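Local coordinates for protein glycoside hydrolase family 31 (Trueperella pyogenes, PDB 5I0F) that degrades cycloalternan, probably cleaving its alpha-glucosidic bonds by way of a covalent glycosyl-enzyme intermediate, at residues Q29-G34 with P98-Q103; D104-F109 with S121-L126; E173-F178 with A216-E221; G227-T232 with N267-S272; D438-A443 with L477-G482. One frame throughout, in Å; residues are numbered along the deposited sequence.

Interaction 1: Q29-G34 with P98-Q103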
# COMPACT_ATOMS: atom_id res chain seq x y z
N GLN A 29 33.44 -0.21 8.73
CA GLN A 29 32.56 -1.35 8.45
C GLN A 29 32.99 -1.93 7.10
O GLN A 29 33.79 -1.32 6.40
CB GLN A 29 31.11 -0.91 8.32
CG GLN A 29 30.43 -0.46 9.59
CD GLN A 29 28.91 -0.35 9.43
OE1 GLN A 29 28.34 -0.71 8.38
NE2 GLN A 29 28.25 0.15 10.46
N SER A 30 32.45 -3.10 6.74
CA SER A 30 32.73 -3.69 5.44
C SER A 30 32.00 -2.91 4.35
O SER A 30 30.93 -2.32 4.61
CB SER A 30 32.32 -5.16 5.39
OG SER A 30 30.90 -5.26 5.42
N LEU A 31 32.60 -2.86 3.16
CA LEU A 31 31.98 -2.28 1.98
C LEU A 31 32.08 -3.30 0.86
O LEU A 31 33.19 -3.67 0.48
CB LEU A 31 32.71 -0.99 1.57
CG LEU A 31 32.12 -0.26 0.36
CD1 LEU A 31 30.66 0.12 0.61
CD2 LEU A 31 32.94 0.96 -0.04
N THR A 32 30.93 -3.73 0.34
CA THR A 32 30.86 -4.63 -0.82
C THR A 32 30.68 -3.77 -2.07
O THR A 32 29.82 -2.89 -2.09
CB THR A 32 29.69 -5.61 -0.69
OG1 THR A 32 29.87 -6.37 0.50
CG2 THR A 32 29.62 -6.57 -1.86
N ILE A 33 31.48 -4.06 -3.10
CA ILE A 33 31.48 -3.28 -4.34
C ILE A 33 31.08 -4.19 -5.49
O ILE A 33 31.78 -5.16 -5.78
CB ILE A 33 32.87 -2.70 -4.62
CG1 ILE A 33 33.31 -1.80 -3.45
CG2 ILE A 33 32.87 -1.89 -5.91
CD1 ILE A 33 34.76 -1.40 -3.49
N GLY A 34 29.97 -3.84 -6.16
CA GLY A 34 29.45 -4.58 -7.31
C GLY A 34 29.47 -3.80 -8.62
O GLY A 34 29.31 -2.58 -8.63
N PRO A 98 36.96 -5.15 3.87
CA PRO A 98 36.41 -5.57 5.19
C PRO A 98 36.31 -4.49 6.29
O PRO A 98 35.47 -4.62 7.19
CB PRO A 98 37.37 -6.69 5.63
CG PRO A 98 38.62 -6.45 4.86
CD PRO A 98 38.20 -5.88 3.54
N HIS A 99 37.17 -3.47 6.22
CA HIS A 99 37.18 -2.38 7.22
C HIS A 99 37.54 -1.08 6.52
O HIS A 99 38.71 -0.77 6.33
CB HIS A 99 38.20 -2.68 8.33
CG HIS A 99 37.75 -3.74 9.29
ND1 HIS A 99 36.63 -3.60 10.08
CD2 HIS A 99 38.26 -4.96 9.57
CE1 HIS A 99 36.47 -4.69 10.82
NE2 HIS A 99 37.45 -5.53 10.53
N LEU A 100 36.52 -0.34 6.14
CA LEU A 100 36.69 0.78 5.22
C LEU A 100 37.46 1.92 5.88
O LEU A 100 37.03 2.44 6.90
CB LEU A 100 35.33 1.30 4.76
CG LEU A 100 35.34 2.37 3.67
CD1 LEU A 100 35.84 1.80 2.35
CD2 LEU A 100 33.94 2.95 3.53
N PRO A 101 38.61 2.31 5.30
CA PRO A 101 39.33 3.45 5.89
C PRO A 101 38.49 4.73 5.90
O PRO A 101 37.69 4.95 4.98
CB PRO A 101 40.54 3.62 4.97
CG PRO A 101 40.77 2.27 4.38
CD PRO A 101 39.41 1.63 4.26
N ASP A 102 38.68 5.58 6.91
CA ASP A 102 38.00 6.87 6.98
C ASP A 102 38.79 7.92 6.19
O ASP A 102 39.25 8.92 6.73
CB ASP A 102 37.80 7.31 8.45
CG ASP A 102 36.77 8.44 8.60
OD1 ASP A 102 36.23 8.94 7.59
OD2 ASP A 102 36.48 8.84 9.74
N GLN A 103 38.95 7.68 4.89
CA GLN A 103 39.65 8.59 3.98
C GLN A 103 38.83 8.65 2.70
O GLN A 103 38.32 7.62 2.25
CB GLN A 103 41.07 8.09 3.67
CG GLN A 103 41.94 7.79 4.88
CD GLN A 103 43.29 7.19 4.51
OE1 GLN A 103 43.64 7.08 3.33
NE2 GLN A 103 44.07 6.79 5.52

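Interaction 2: D104-F109 with S121-L126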
# COMPACT_ATOMS: atom_id res chain seq x y z
N ASP A 104 38.69 9.84 2.13
CA ASP A 104 38.01 9.97 0.85
C ASP A 104 38.87 9.41 -0.28
O ASP A 104 40.09 9.41 -0.21
CB ASP A 104 37.63 11.42 0.56
CG ASP A 104 36.60 11.96 1.52
OD1 ASP A 104 35.99 11.16 2.27
OD2 ASP A 104 36.41 13.19 1.53
N ALA A 105 38.19 8.92 -1.31
CA ALA A 105 38.85 8.23 -2.42
C ALA A 105 38.03 8.37 -3.68
O ALA A 105 36.92 8.92 -3.68
CB ALA A 105 39.05 6.76 -2.07
N THR A 106 38.58 7.85 -4.76
CA THR A 106 37.85 7.68 -5.99
C THR A 106 38.06 6.24 -6.45
O THR A 106 39.06 5.62 -6.08
CB THR A 106 38.30 8.74 -7.03
OG1 THR A 106 37.41 8.72 -8.14
CG2 THR A 106 39.68 8.48 -7.52
N TYR A 107 37.14 5.68 -7.22
CA TYR A 107 37.33 4.32 -7.75
C TYR A 107 36.80 4.19 -9.16
O TYR A 107 35.96 4.97 -9.60
CB TYR A 107 36.74 3.23 -6.83
CG TYR A 107 35.24 3.33 -6.62
CD1 TYR A 107 34.70 4.16 -5.65
CD2 TYR A 107 34.36 2.59 -7.41
CE1 TYR A 107 33.32 4.28 -5.49
CE2 TYR A 107 32.98 2.69 -7.25
CZ TYR A 107 32.46 3.53 -6.28
OH TYR A 107 31.09 3.65 -6.13
N TYR A 108 37.35 3.22 -9.88
CA TYR A 108 36.88 2.88 -11.21
C TYR A 108 37.11 1.40 -11.48
O TYR A 108 37.83 0.73 -10.74
CB TYR A 108 37.55 3.76 -12.27
CG TYR A 108 39.04 3.51 -12.51
CD1 TYR A 108 39.45 2.58 -13.46
CD2 TYR A 108 40.02 4.22 -11.81
CE1 TYR A 108 40.80 2.35 -13.69
CE2 TYR A 108 41.38 3.99 -12.04
CZ TYR A 108 41.75 3.06 -12.99
OH TYR A 108 43.06 2.81 -13.22
N PHE A 109 36.48 0.91 -12.53
CA PHE A 109 36.54 -0.50 -12.89
C PHE A 109 37.20 -0.69 -14.24
O PHE A 109 37.08 0.17 -15.10
CB PHE A 109 35.14 -1.08 -12.94
CG PHE A 109 34.39 -0.94 -11.65
CD1 PHE A 109 34.55 -1.88 -10.63
CD2 PHE A 109 33.55 0.14 -11.43
CE1 PHE A 109 33.86 -1.74 -9.43
CE2 PHE A 109 32.88 0.29 -10.24
CZ PHE A 109 33.03 -0.65 -9.24
N SER A 121 35.45 2.00 -16.76
CA SER A 121 34.31 2.81 -16.34
C SER A 121 34.72 4.26 -16.11
O SER A 121 35.91 4.60 -16.14
CB SER A 121 33.71 2.24 -15.05
OG SER A 121 34.55 2.47 -13.92
N GLU A 122 33.73 5.10 -15.88
CA GLU A 122 33.96 6.43 -15.30
C GLU A 122 34.54 6.30 -13.88
O GLU A 122 34.55 5.21 -13.27
CB GLU A 122 32.68 7.29 -15.29
CG GLU A 122 31.40 6.58 -14.84
CD GLU A 122 30.29 7.47 -14.26
OE1 GLU A 122 30.57 8.37 -13.43
OE2 GLU A 122 29.11 7.23 -14.61
N SER A 123 35.02 7.42 -13.38
CA SER A 123 35.46 7.51 -12.00
C SER A 123 34.27 7.80 -11.06
O SER A 123 33.40 8.60 -11.40
CB SER A 123 36.48 8.62 -11.89
OG SER A 123 36.91 8.70 -10.56
N PHE A 124 34.25 7.15 -9.90
CA PHE A 124 33.22 7.34 -8.88
C PHE A 124 33.81 7.81 -7.54
O PHE A 124 34.87 7.33 -7.15
CB PHE A 124 32.47 6.02 -8.64
CG PHE A 124 31.73 5.51 -9.85
CD1 PHE A 124 30.43 5.92 -10.11
CD2 PHE A 124 32.32 4.59 -10.72
CE1 PHE A 124 29.74 5.44 -11.22
CE2 PHE A 124 31.63 4.10 -11.81
CZ PHE A 124 30.34 4.52 -12.06
N PRO A 125 33.11 8.70 -6.82
CA PRO A 125 33.60 9.13 -5.52
C PRO A 125 33.30 8.12 -4.41
O PRO A 125 32.24 7.50 -4.40
CB PRO A 125 32.82 10.42 -5.27
CG PRO A 125 31.51 10.16 -5.93
CD PRO A 125 31.82 9.34 -7.15
N LEU A 126 34.23 8.00 -3.47
CA LEU A 126 34.03 7.26 -2.23
C LEU A 126 34.27 8.23 -1.07
O LEU A 126 35.40 8.71 -0.87
CB LEU A 126 34.98 6.07 -2.16
CG LEU A 126 34.90 5.17 -0.93
CD1 LEU A 126 33.49 4.64 -0.73
CD2 LEU A 126 35.90 4.03 -1.04
O HOH W 1 30.20 6.25 -5.71

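Interaction 3: E173-F178 with A216-E221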
# COMPACT_ATOMS: atom_id res chain seq x y z
N GLU A 173 3.52 0.42 28.42
CA GLU A 173 3.07 1.11 27.20
C GLU A 173 3.07 0.20 25.98
O GLU A 173 3.94 -0.66 25.83
CB GLU A 173 3.90 2.37 26.95
CG GLU A 173 3.45 3.50 27.87
CD GLU A 173 4.23 4.79 27.76
OE1 GLU A 173 5.43 4.79 27.38
OE2 GLU A 173 3.66 5.85 28.11
N HIS A 174 2.09 0.44 25.10
CA HIS A 174 1.88 -0.28 23.86
C HIS A 174 1.95 0.72 22.71
O HIS A 174 1.57 1.89 22.86
CB HIS A 174 0.51 -0.91 23.88
CG HIS A 174 0.28 -1.79 25.05
ND1 HIS A 174 0.63 -3.12 25.06
CD2 HIS A 174 -0.19 -1.51 26.29
CE1 HIS A 174 0.33 -3.64 26.23
NE2 HIS A 174 -0.16 -2.68 27.00
N VAL A 175 2.48 0.26 21.57
CA VAL A 175 2.73 1.13 20.43
C VAL A 175 1.87 0.68 19.26
O VAL A 175 2.01 -0.44 18.78
CB VAL A 175 4.22 1.14 20.03
CG1 VAL A 175 4.46 2.18 18.95
CG2 VAL A 175 5.10 1.44 21.24
N VAL A 176 0.97 1.54 18.82
CA VAL A 176 0.08 1.22 17.69
C VAL A 176 0.20 2.32 16.65
O VAL A 176 0.08 3.50 16.96
CB VAL A 176 -1.37 1.08 18.13
CG1 VAL A 176 -2.27 0.79 16.94
CG2 VAL A 176 -1.49 -0.03 19.17
N GLY A 177 0.45 1.91 15.41
CA GLY A 177 0.54 2.84 14.31
C GLY A 177 1.47 2.40 13.21
O GLY A 177 1.58 1.20 12.88
N PHE A 178 2.16 3.40 12.68
CA PHE A 178 3.03 3.28 11.52
C PHE A 178 2.28 2.95 10.24
O PHE A 178 2.87 2.41 9.29
CB PHE A 178 4.17 2.30 11.78
CG PHE A 178 4.93 2.57 13.06
CD1 PHE A 178 5.73 3.69 13.16
CD2 PHE A 178 4.87 1.70 14.13
CE1 PHE A 178 6.44 3.94 14.31
CE2 PHE A 178 5.60 1.94 15.28
CZ PHE A 178 6.37 3.07 15.38
N ALA A 216 3.07 7.07 15.25
CA ALA A 216 2.47 6.06 16.13
C ALA A 216 1.98 6.69 17.42
O ALA A 216 2.46 7.74 17.83
CB ALA A 216 3.48 4.96 16.45
N GLN A 217 1.00 6.05 18.04
CA GLN A 217 0.54 6.43 19.37
C GLN A 217 1.05 5.42 20.37
O GLN A 217 1.30 4.25 20.03
CB GLN A 217 -0.98 6.62 19.43
CG GLN A 217 -1.83 5.42 19.11
CD GLN A 217 -2.80 5.71 17.95
OE1 GLN A 217 -3.80 6.41 18.11
NE2 GLN A 217 -2.48 5.18 16.78
N VAL A 218 1.26 5.89 21.60
CA VAL A 218 1.84 5.09 22.66
C VAL A 218 0.88 5.18 23.82
O VAL A 218 0.60 6.28 24.31
CB VAL A 218 3.23 5.60 23.05
CG1 VAL A 218 3.83 4.68 24.12
CG2 VAL A 218 4.17 5.71 21.85
N VAL A 219 0.34 4.04 24.23
CA VAL A 219 -0.82 4.01 25.13
C VAL A 219 -0.46 3.19 26.35
O VAL A 219 0.02 2.07 26.22
CB VAL A 219 -2.06 3.40 24.43
CG1 VAL A 219 -3.29 3.51 25.32
CG2 VAL A 219 -2.30 4.13 23.11
N ASN A 220 -0.67 3.76 27.55
CA ASN A 220 -0.40 3.04 28.80
C ASN A 220 -1.65 2.33 29.29
O ASN A 220 -2.71 2.45 28.68
CB ASN A 220 0.26 3.95 29.86
CG ASN A 220 -0.71 4.92 30.55
OD1 ASN A 220 -1.93 4.78 30.52
ND2 ASN A 220 -0.13 5.90 31.23
N GLU A 221 -1.53 1.61 30.39
CA GLU A 221 -2.62 0.77 30.88
C GLU A 221 -3.49 1.47 31.92
O GLU A 221 -4.40 0.86 32.46
CB GLU A 221 -2.05 -0.56 31.38
CG GLU A 221 -1.54 -1.39 30.21
CD GLU A 221 -0.98 -2.75 30.59
OE1 GLU A 221 -0.89 -3.04 31.78
OE2 GLU A 221 -0.62 -3.52 29.67

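Interaction 4: G227-T232 with N267-S272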
# COMPACT_ATOMS: atom_id res chain seq x y z
N GLY A 227 1.91 10.54 21.49
CA GLY A 227 2.22 10.07 20.14
C GLY A 227 3.25 10.94 19.50
O GLY A 227 3.58 12.02 20.01
N PHE A 228 3.77 10.47 18.37
CA PHE A 228 4.79 11.20 17.65
C PHE A 228 4.64 11.00 16.15
O PHE A 228 4.14 9.97 15.71
CB PHE A 228 6.18 10.76 18.09
CG PHE A 228 6.47 9.31 17.85
CD1 PHE A 228 6.09 8.34 18.79
CD2 PHE A 228 7.15 8.92 16.70
CE1 PHE A 228 6.34 7.00 18.56
CE2 PHE A 228 7.41 7.57 16.47
CZ PHE A 228 7.01 6.61 17.40
N HIS A 229 5.10 12.00 15.41
CA HIS A 229 5.04 11.99 13.96
C HIS A 229 6.30 12.64 13.46
O HIS A 229 6.52 13.82 13.71
CB HIS A 229 3.79 12.73 13.48
CG HIS A 229 3.80 13.09 12.02
ND1 HIS A 229 3.37 14.31 11.56
CD2 HIS A 229 4.21 12.41 10.92
CE1 HIS A 229 3.49 14.37 10.25
NE2 HIS A 229 3.99 13.22 9.83
N VAL A 230 7.13 11.88 12.77
CA VAL A 230 8.32 12.45 12.17
C VAL A 230 7.80 13.14 10.89
O VAL A 230 7.31 12.47 10.00
CB VAL A 230 9.39 11.39 11.84
CG1 VAL A 230 10.67 12.04 11.33
CG2 VAL A 230 9.68 10.51 13.06
N GLU A 231 7.89 14.46 10.83
CA GLU A 231 7.28 15.23 9.73
C GLU A 231 8.18 15.24 8.51
O GLU A 231 8.92 16.18 8.25
CB GLU A 231 6.87 16.66 10.15
CG GLU A 231 5.78 17.22 9.21
CD GLU A 231 5.23 18.56 9.65
OE1 GLU A 231 5.25 19.51 8.85
OE2 GLU A 231 4.77 18.70 10.79
N THR A 232 8.10 14.15 7.75
CA THR A 232 8.94 13.93 6.59
C THR A 232 8.22 12.94 5.67
O THR A 232 7.40 12.14 6.16
CB THR A 232 10.31 13.35 6.97
OG1 THR A 232 11.13 13.27 5.80
CG2 THR A 232 10.20 11.93 7.58
N ASN A 267 6.43 16.13 15.44
CA ASN A 267 5.24 16.57 16.14
C ASN A 267 4.93 15.57 17.25
O ASN A 267 5.21 14.36 17.12
CB ASN A 267 4.04 16.67 15.20
CG ASN A 267 4.27 17.64 14.06
OD1 ASN A 267 4.55 18.83 14.27
ND2 ASN A 267 4.15 17.14 12.84
N THR A 268 4.39 16.07 18.36
CA THR A 268 4.03 15.21 19.50
C THR A 268 2.76 15.70 20.16
O THR A 268 2.45 16.89 20.10
CB THR A 268 5.14 15.13 20.59
OG1 THR A 268 5.46 16.45 21.09
CG2 THR A 268 6.41 14.50 20.06
N TRP A 269 2.03 14.78 20.78
CA TRP A 269 0.77 15.08 21.45
C TRP A 269 0.65 14.20 22.65
O TRP A 269 1.28 13.15 22.74
CB TRP A 269 -0.43 14.83 20.55
CG TRP A 269 -0.32 15.51 19.24
CD1 TRP A 269 -0.72 16.78 18.95
CD2 TRP A 269 0.25 14.98 18.03
NE1 TRP A 269 -0.44 17.07 17.64
CE2 TRP A 269 0.17 15.99 17.05
CE3 TRP A 269 0.82 13.74 17.69
CZ2 TRP A 269 0.63 15.82 15.75
CZ3 TRP A 269 1.29 13.56 16.37
CH2 TRP A 269 1.18 14.59 15.42
N SER A 270 -0.19 14.64 23.58
CA SER A 270 -0.58 13.80 24.70
C SER A 270 -1.99 14.11 25.20
O SER A 270 -2.50 15.22 25.01
CB SER A 270 0.45 13.92 25.81
OG SER A 270 0.50 15.24 26.31
N GLY A 271 -2.60 13.11 25.84
CA GLY A 271 -3.98 13.22 26.33
C GLY A 271 -4.62 11.87 26.27
O GLY A 271 -3.97 10.88 26.59
N SER A 272 -5.90 11.81 25.90
CA SER A 272 -6.57 10.53 25.64
C SER A 272 -6.04 9.97 24.30
O SER A 272 -5.46 10.72 23.50
CB SER A 272 -8.08 10.76 25.55
OG SER A 272 -8.37 11.49 24.36
O HOH W 2 4.10 20.90 12.58

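Interaction 5: D438-A443 with L477-G482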
# COMPACT_ATOMS: atom_id res chain seq x y z
N ASP A 438 3.79 12.75 -13.69
CA ASP A 438 4.17 13.60 -12.56
C ASP A 438 2.90 14.23 -12.04
O ASP A 438 2.34 15.11 -12.66
CB ASP A 438 5.19 14.66 -12.99
CG ASP A 438 5.82 15.37 -11.81
OD1 ASP A 438 5.14 15.48 -10.78
OD2 ASP A 438 6.99 15.83 -11.90
N LEU A 439 2.45 13.74 -10.89
CA LEU A 439 1.22 14.20 -10.28
C LEU A 439 1.51 15.12 -9.10
O LEU A 439 0.64 15.33 -8.25
CB LEU A 439 0.38 12.97 -9.87
CG LEU A 439 0.10 11.96 -11.00
CD1 LEU A 439 -0.66 10.74 -10.46
CD2 LEU A 439 -0.70 12.58 -12.14
N SER A 440 2.74 15.67 -9.04
CA SER A 440 3.18 16.49 -7.91
C SER A 440 2.71 17.94 -7.96
O SER A 440 2.81 18.63 -6.95
CB SER A 440 4.71 16.41 -7.75
OG SER A 440 5.43 17.16 -8.75
N THR A 441 2.20 18.41 -9.10
CA THR A 441 1.66 19.77 -9.24
C THR A 441 0.25 19.73 -9.82
O THR A 441 -0.13 18.73 -10.45
CB THR A 441 2.52 20.65 -10.17
OG1 THR A 441 2.46 20.15 -11.52
CG2 THR A 441 3.96 20.70 -9.70
N GLU A 442 -0.49 20.81 -9.64
CA GLU A 442 -1.84 20.90 -10.18
C GLU A 442 -1.87 20.68 -11.70
O GLU A 442 -2.72 19.95 -12.21
CB GLU A 442 -2.53 22.22 -9.79
CG GLU A 442 -4.03 22.25 -10.07
CD GLU A 442 -4.84 21.25 -9.24
OE1 GLU A 442 -4.54 21.07 -8.03
OE2 GLU A 442 -5.79 20.64 -9.82
N ALA A 443 -0.91 21.27 -12.41
CA ALA A 443 -0.86 21.16 -13.86
C ALA A 443 -0.63 19.72 -14.32
O ALA A 443 -1.26 19.27 -15.27
CB ALA A 443 0.19 22.10 -14.46
N LEU A 477 15.44 10.90 -8.44
CA LEU A 477 14.39 11.23 -9.40
C LEU A 477 13.98 12.70 -9.19
O LEU A 477 14.20 13.24 -8.12
CB LEU A 477 13.19 10.29 -9.25
CG LEU A 477 13.42 8.78 -9.44
CD1 LEU A 477 12.08 8.05 -9.43
CD2 LEU A 477 14.20 8.46 -10.70
N ARG A 478 13.41 13.33 -10.22
CA ARG A 478 13.04 14.74 -10.19
C ARG A 478 11.54 14.91 -10.44
O ARG A 478 10.99 14.36 -11.41
CB ARG A 478 13.79 15.52 -11.27
CG ARG A 478 15.30 15.39 -11.20
CD ARG A 478 15.96 16.25 -12.27
NE ARG A 478 17.43 16.28 -12.17
CZ ARG A 478 18.12 16.99 -11.28
NH1 ARG A 478 19.46 16.93 -11.28
NH2 ARG A 478 17.51 17.76 -10.38
N TYR A 479 10.92 15.71 -9.60
CA TYR A 479 9.50 16.03 -9.70
C TYR A 479 9.36 17.53 -9.97
O TYR A 479 10.19 18.35 -9.54
CB TYR A 479 8.79 15.67 -8.40
CG TYR A 479 8.64 14.17 -8.15
CD1 TYR A 479 9.66 13.43 -7.57
CD2 TYR A 479 7.47 13.52 -8.47
CE1 TYR A 479 9.52 12.05 -7.34
CE2 TYR A 479 7.30 12.16 -8.23
CZ TYR A 479 8.32 11.43 -7.65
OH TYR A 479 8.10 10.07 -7.45
N GLU A 480 8.27 17.90 -10.64
CA GLU A 480 8.00 19.29 -10.97
C GLU A 480 7.70 20.14 -9.76
O GLU A 480 7.81 21.35 -9.84
CB GLU A 480 6.84 19.39 -11.95
CG GLU A 480 7.23 18.97 -13.35
CD GLU A 480 6.10 19.13 -14.34
OE1 GLU A 480 5.04 18.49 -14.18
OE2 GLU A 480 6.28 19.89 -15.31
N ASP A 481 7.31 19.54 -8.63
CA ASP A 481 7.14 20.30 -7.38
C ASP A 481 8.47 20.70 -6.72
O ASP A 481 8.45 21.35 -5.68
CB ASP A 481 6.23 19.55 -6.37
CG ASP A 481 6.89 18.30 -5.77
OD1 ASP A 481 7.97 17.88 -6.24
OD2 ASP A 481 6.30 17.70 -4.81
N GLY A 482 9.61 20.29 -7.29
CA GLY A 482 10.93 20.62 -6.74
C GLY A 482 11.53 19.50 -5.89
O GLY A 482 12.71 19.53 -5.62
O HOH W 3 3.53 17.77 -12.10
O HOH W 4 9.44 15.94 -13.35
O HOH W 5 3.56 17.37 -4.40

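Interaction 1: Q29-G34 with P98-Q103
Leu100 and Gln29 meet through their main chains: the amide N of Leu100 donates to the carbonyl O of Gln29 at 2.9 Å. The bond is fairly straight, 155° at the hydrogen, though the donor sits 30° out of the carbonyl plane. The Gln29 side chain sets off away from residues 98-103, as suits a long polar residue at an exposed position. His99 also turns away and gives ND1 to a bond with the carbonyl of Gly28.

A looser backbone contact lies beside this bond: Pro98 O rests 3.4 Å from Ser30 CA. It is equally near Ser30 N, but the angle there is too poor for a hydrogen bond. Proline, with no N-H to offer, fits a place where strand 91-97 has just ended and the regular pairing with strand 31-37 gives way to a loop.

The apolar part is made by two leucines. With CG anti to the backbone N (chi1 -173°), Leu100 carries CD1 toward Leu31, whose CD2 it touches at 3.9 Å, the two branched side chains meeting at a slant. Leu100 CB packs 3.5 Å from Gln29 O. Both leucines are buried and both reach Leu126, so these branched hydrocarbon groups share one apolar patch. The arrangement is that of a loop that leaves one strand and stays joined to the start of its antiparallel neighbour, here in the sheet of the N-terminal beta domain.

Interaction 2: D104-F109 with S121-L126
Phe124 sets its CB over one face of the Tyr107 ring, 3.7 Å from the centroid and displaced toward the rim, a CH-pi contact. The two rings are nearly parallel, 23° between planes, but slid so far apart, with centroids separated by 5.5 Å, that they barely overlap. Leu126 comes instead to the edge of the tyrosine, its CB 4.0 Å from Tyr107 CD1, the side chains crossing at about a right angle. The phenol OH bonds to His4 and to a water, and that water donates to Pro125 O.

This is a beta hairpin of strands 105-113 and 118-126, in which Ala105-Leu126 and Tyr107-Phe124 are hydrogen-bonded antiparallel pairs. Pro125 faces Thr106 in a non-hydrogen-bonded pair, where its missing N-H costs the pairing nothing. Phe124 O takes two donors: Tyr107 N at 2.8 Å in the carbonyl plane, and Thr106 OG1 at 3.1 Å from 64° above it. The threonine hydroxyl is placed for this by lying anti to the backbone N (chi1 -170°).

Nearer the hairpin turn, Ser121 OG stands in for a main-chain acceptor, receiving Phe109 N at 2.8 Å while donating to Glu122 O. The same hydroxyl lies at the edge of the Phe109 ring. Further out, Phe109 CE2 touches Phe124 CE2 at 4.3 Å, and His4 meets both of these rings, whereas Tyr108 stacks on Phe47.

Interaction 3: E173-F178 with A216-E221
His174 NE2 donates to Glu221 OE2 at 2.8 Å, the carboxylate oxygen using its anti lone pair and lying in the plane of the imidazole. Ring and carboxylate are nearly coplanar, 19° apart. Since ND1 is hydrogen-bonded to Asp186, the two acids would probably favour a protonated ring, which also stacks on Trp665.

Gln217 grips Val176 O twice: its backbone N at 2.9 Å and its NE2 at 3.1 Å reach the oxygen from opposite faces of the carbonyl plane. A bend at chi2 (-123°) turns the amide back, and NE2 serves Ala552 O as well. Main-chain bonds pair His174 with Val219 and Val176 with Gln217.

Packing fills the rest. Ala216 CB sits over a face of the Phe178 ring, 3.8 Å from its centroid, a small methyl on a flat aromatic. Gly177 lies close against Ala216, with backbone angles that call for glycine. Glu173, its carboxylate held by Glu170 N and a salt bridge to Arg145, runs its methylenes past Val218, CB to CG1 at 3.7 Å. Val175 and Phe178 also reach Val240 of the neighbouring sheet. Strand 174-179 is an outer strand of a mixed five-stranded sheet, paired antiparallel with strand 212-219, in a beta sandwich as in other family 31 enzymes.

Interaction 4: G227-T232 with N267-S272
Trp269 swings its six-membered ring across toward residues 227-229, where CH2 comes 3.7 Å from His229 CB. That CB meets the indole at its edge, near the ring plane. Further back along the ring, CE3 stands 4.0 Å from Gly227 O; glycine, with no side chain on this face, suits the place opposite so large a ring. Phe280 of helix 273-284 packs against Trp269 while meeting the His229 ring edge-to-face.

The strands are antiparallel neighbours in a five-stranded mixed sheet, with Gly227-Trp269 and His229-Asn267 as hydrogen-bonded pairs. Four main-chain bonds join them, the longest from Trp269 N to Gly227 O at 3.3 Å.

Beyond this backbone pairing, Asn267 serves two partners with one amide nitrogen. Its ND2 donates to Glu231 OE2 at 2.6 Å, almost straight at 171°, onto the anti lone pair of the carboxylate. The same ND2 reaches His229 ND1 at 3.2 Å, but there the donor stands 36° out of the imidazole plane. ND1 acting as acceptor is consistent with a neutral histidine protonated on NE2. Asn267 OD1 takes Arg265 NE and a water that also donates to Glu231 OE2, so both ends of the amide are used. Glu231 is carried into place at the centre of an inverse gamma turn.

On the other face, Phe228 and Thr268 form the non-hydrogen-bonded pair, Phe228 CB lying 4.2 Å from Thr268 CG2. The phenyl group packs onto Ile248 and Ile250 of strand 247-253, in the adjoining sheet.

Interaction 5: D438-A443 with L477-G482
An Asx turn that begins at Asp438, just ahead of helix 442-450, docks onto the type I beta turn Tyr479-Gly482 in the family 31 barrel domain. Asp438 uses its two carboxylate oxygens differently. OD2 accepts Glu480 N at 2.7 Å from the syn side, 19° out of the carboxylate plane. OD1 is held within its own segment by Ser440 N at 3.0 Å and by Ser440 OG, which donates at 2.7 Å onto the syn lone pair. Having spent its proton there, Ser440 OG accepts Asp481 N at 3.0 Å, so a small hydroxyl relays the carboxylate to the next amide of the turn, after that of Glu480.

Tyr479 brings the edge of its ring to Asp438, CD2 lying 3.8 Å from OD1 with ring and carboxylate planes perpendicular. Thr441 lays CG2 against the turn backbone, 3.7 Å from Asp481 N, while its OG1 caps Gly444 N and donates to a water.

Glu480 OE1 lies 4.0 Å from Asp438 OD2. That probable repulsion is presumably eased by His414, bonded to OE1, and by the Thr441-bound water, which donates to OE1 as well as to Asp438 O. Gly482 closes the turn with a positive phi of 98°, natural for glycine. The contact ties together two of the long connections of the (beta/alpha)8 barrel, those after the adjacent strands 383-388 and 463-466.

Overall arrangement
From the N terminus, interaction 1 closes a loop of over sixty residues within the first beta domain, and interaction 2 follows at once as a short hairpin. The two touch within one antiparallel sheet, Leu31 and Leu100 packing on Leu126 and Ile33 on Phe109. Interactions 3 and 4 come next in a second sheet, their centres 11 Å apart: strands 212-219 and 225-230 are neighbours, and Phe228 packs on Phe178 and Val218. Interaction 5 lies alone in the barrel domain, joining connections after successive barrel strands. Interactions 3, 4 and 5 each close a loop of some 34 to 38 residues. All five are in series, none nested or crossed. Interaction 5 comes within about 12 Å of interaction 4, nearest atoms.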